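Local coordinates for protein tryparedoxin (Leishmania major, PDB 3S9F) that probably acts as a thioredoxin-fold disulfide reductase, passing electrons through a redox-active cysteine pair in the parasite's detoxification pathway, at residues A[114-117]-A[118-122]. Sequence-based numbering, arbitrary orientation. Where two conformers were deposited one is given.
Sequences RNIV and EALTK
Val-117 O takes two bonds from Thr-121: the backbone N donates at 2.9 Å, and OG1 donates at 2.8 Å from above the carbonyl plane, 41° out of it. The two donors reach the oxygen from opposite faces. A chi1 of -69° sets OG1 of Thr-121 beside the backbone N and anti to the carbonyl carbon, which turns the hydroxyl back to the preceding turn. There OG1 also lies 4.0 Å from CG1 of Val-117. One residue earlier, Ile-116 and Leu-120 lie side by side and point the same way, with CG2 of Ile-116 4.0 Å from CD1 of Leu-120. Leu-120 N also donates to Ile-116 O at 2.9 Å. Glu-118 N to Arg-114 O and Ala-119 N to Asn-115 O complete an unbroken i to i+4 ladder through the first turns of helix 114-123, which packs against the central sheet of the thioredoxin fold. CG of Glu-118, beside its own backbone N, comes within 3.3 Å of Arg-114 O, a van der Waals contact, and the chain then runs extended. Its OE2 stays 5.7 Å from NH1 of Arg-114, too far for a salt bridge, though the opposite charges may still attract weakly. On the sheet side, Leu-120 rests on Phe-53 and Phe-55 of strand 50-56, and OG1 of Thr-121 hydrogen-bonds with NE1 of Trp-90. Ile-116 and Leu-120 also pack on Leu-28 of the second subunit, where Ala-119 meets Ala-31 of that subunit. A bound magnesium ion lies near the side chain of Asn-115, about 3 Å at the nearest atoms.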
ATOM      1  N   ARG A 114       1.456   2.174 -10.558  1.00 29.64           N
ATOM      2  CA  ARG A 114       1.163   3.518 -11.057  1.00 30.15           C
ATOM      3  C   ARG A 114       0.108   4.232 -10.214  1.00 28.15           C
ATOM      4  O   ARG A 114       0.230   5.442  -9.966  1.00 27.60           O
ATOM      5  CB  ARG A 114       0.668   3.427 -12.498  1.00 33.13           C
ATOM      6  CG  ARG A 114       1.694   2.852 -13.461  1.00 38.82           C
ATOM      7  CD  ARG A 114       1.002   1.959 -14.480  1.00 47.83           C
ATOM      8  NE  ARG A 114       1.574   2.059 -15.821  1.00 53.21           N
ATOM      9  CZ  ARG A 114       1.399   3.094 -16.647  1.00 55.11           C
ATOM     10  NH1 ARG A 114       0.684   4.158 -16.278  1.00 54.56           N
ATOM     11  NH2 ARG A 114       1.955   3.068 -17.847  1.00 58.19           N
ATOM     12  N   ASN A 115      -0.917   3.479  -9.807  1.00 27.86           N
ATOM     13  CA  ASN A 115      -2.022   3.955  -8.988  1.00 27.21           C
ATOM     14  C   ASN A 115      -1.460   4.676  -7.772  1.00 23.53           C
ATOM     15  O   ASN A 115      -1.928   5.756  -7.401  1.00 21.44           O
ATOM     16  CB  ASN A 115      -2.864   2.762  -8.466  1.00 30.09           C
ATOM     17  CG  ASN A 115      -4.056   2.411  -9.336  1.00 35.05           C
ATOM     18  OD1 ASN A 115      -4.651   1.340  -9.152  1.00 39.00           O
ATOM     19  ND2 ASN A 115      -4.431   3.295 -10.270  1.00 37.18           N
ATOM     20  N   ILE A 116      -0.455   4.056  -7.137  1.00 21.47           N
ATOM     21  CA  ILE A 116       0.162   4.625  -5.934  0.50 19.02           C
ATOM     22  C   ILE A 116       0.833   5.965  -6.244  1.00 17.67           C
ATOM     23  O   ILE A 116       0.672   6.921  -5.498  1.00 16.44           O
ATOM     24  CB  ILE A 116       1.190   3.645  -5.273  0.50 18.68           C
ATOM     25  CG1 ILE A 116       0.462   2.560  -4.485  0.50 20.64           C
ATOM     26  CG2 ILE A 116       2.151   4.404  -4.324  0.50 17.30           C
ATOM     27  CD1 ILE A 116       1.327   1.367  -4.139  0.50 18.10           C
ATOM     28  N   VAL A 117       1.589   6.027  -7.349  1.00 17.29           N
ATOM     29  CA  VAL A 117       2.269   7.284  -7.747  1.00 14.94           C
ATOM     30  C   VAL A 117       1.237   8.390  -7.994  1.00 16.26           C
ATOM     31  O   VAL A 117       1.422   9.528  -7.561  1.00 15.07           O
ATOM     32  CB  VAL A 117       3.194   7.093  -8.980  1.00 15.89           C
ATOM     33  CG1 VAL A 117       3.757   8.443  -9.455  1.00 16.15           C
ATOM     34  CG2 VAL A 117       4.366   6.141  -8.611  1.00 15.99           C
ATOM     35  N   GLU A 118       0.148   8.027  -8.653  1.00 17.56           N
ATOM     36  CA  GLU A 118      -0.928   8.980  -8.945  1.00 20.05           C
ATOM     37  C   GLU A 118      -1.518   9.542  -7.657  1.00 19.23           C
ATOM     38  O   GLU A 118      -1.735  10.748  -7.542  1.00 18.95           O
ATOM     39  CB  GLU A 118      -2.026   8.312  -9.762  1.00 22.51           C
ATOM     40  CG  GLU A 118      -1.634   7.932 -11.178  1.00 28.41           C
ATOM     41  CD  GLU A 118      -2.836   7.669 -12.084  1.00 38.20           C
ATOM     42  OE1 GLU A 118      -3.979   7.486 -11.588  1.00 41.98           O
ATOM     43  OE2 GLU A 118      -2.630   7.655 -13.314  1.00 43.17           O
ATOM     44  N   ALA A 119      -1.777   8.666  -6.695  1.00 19.37           N
ATOM     45  CA  ALA A 119      -2.301   9.080  -5.384  1.00 19.83           C
ATOM     46  C   ALA A 119      -1.363   9.964  -4.579  1.00 19.26           C
ATOM     47  O   ALA A 119      -1.794  10.951  -3.983  1.00 20.26           O
ATOM     48  CB  ALA A 119      -2.690   7.848  -4.562  1.00 21.29           C
ATOM     49  N   LEU A 120      -0.084   9.588  -4.529  1.00 17.63           N
ATOM     50  CA  LEU A 120       0.919  10.384  -3.828  1.00 17.20           C
ATOM     51  C   LEU A 120       1.112  11.736  -4.487  1.00 17.26           C
ATOM     52  O   LEU A 120       1.309  12.727  -3.811  1.00 18.21           O
ATOM     53  CB  LEU A 120       2.262   9.641  -3.785  1.00 16.53           C
ATOM     54  CG  LEU A 120       2.312   8.404  -2.876  1.00 17.56           C
ATOM     55  CD1 LEU A 120       3.711   7.826  -2.987  1.00 17.69           C
ATOM     56  CD2 LEU A 120       2.012   8.776  -1.442  1.00 20.83           C
ATOM     57  N   THR A 121       1.042  11.762  -5.818  1.00 17.42           N
ATOM     58  CA  THR A 121       1.118  12.993  -6.586  1.00 17.94           C
ATOM     59  C   THR A 121      -0.022  13.919  -6.151  1.00 19.85           C
ATOM     60  O   THR A 121       0.193  15.121  -5.914  1.00 19.71           O
ATOM     61  CB  THR A 121       1.046  12.671  -8.123  1.00 17.73           C
ATOM     62  OG1 THR A 121       2.262  11.998  -8.516  1.00 19.44           O
ATOM     63  CG2 THR A 121       0.893  13.926  -8.949  1.00 21.13           C
ATOM     64  N   LYS A 122      -1.231  13.358  -6.045  1.00 20.41           N
ATOM     65  CA  LYS A 122      -2.387  14.151  -5.626  1.00 22.39           C
ATOM     66  C   LYS A 122      -2.200  14.620  -4.183  1.00 22.91           C
ATOM     67  O   LYS A 122      -2.396  15.804  -3.872  1.00 23.71           O
ATOM     68  CB  LYS A 122      -3.689  13.364  -5.794  1.00 23.71           C
ATOM     69  CG  LYS A 122      -4.926  14.150  -5.327  1.00 29.05           C
ATOM     70  CD  LYS A 122      -6.199  13.640  -5.975  0.80 33.00           C
ATOM     71  CE  LYS A 122      -7.300  14.680  -5.874  0.80 35.94           C
ATOM     72  NZ  LYS A 122      -8.213  14.513  -7.017  0.80 41.03           N
TER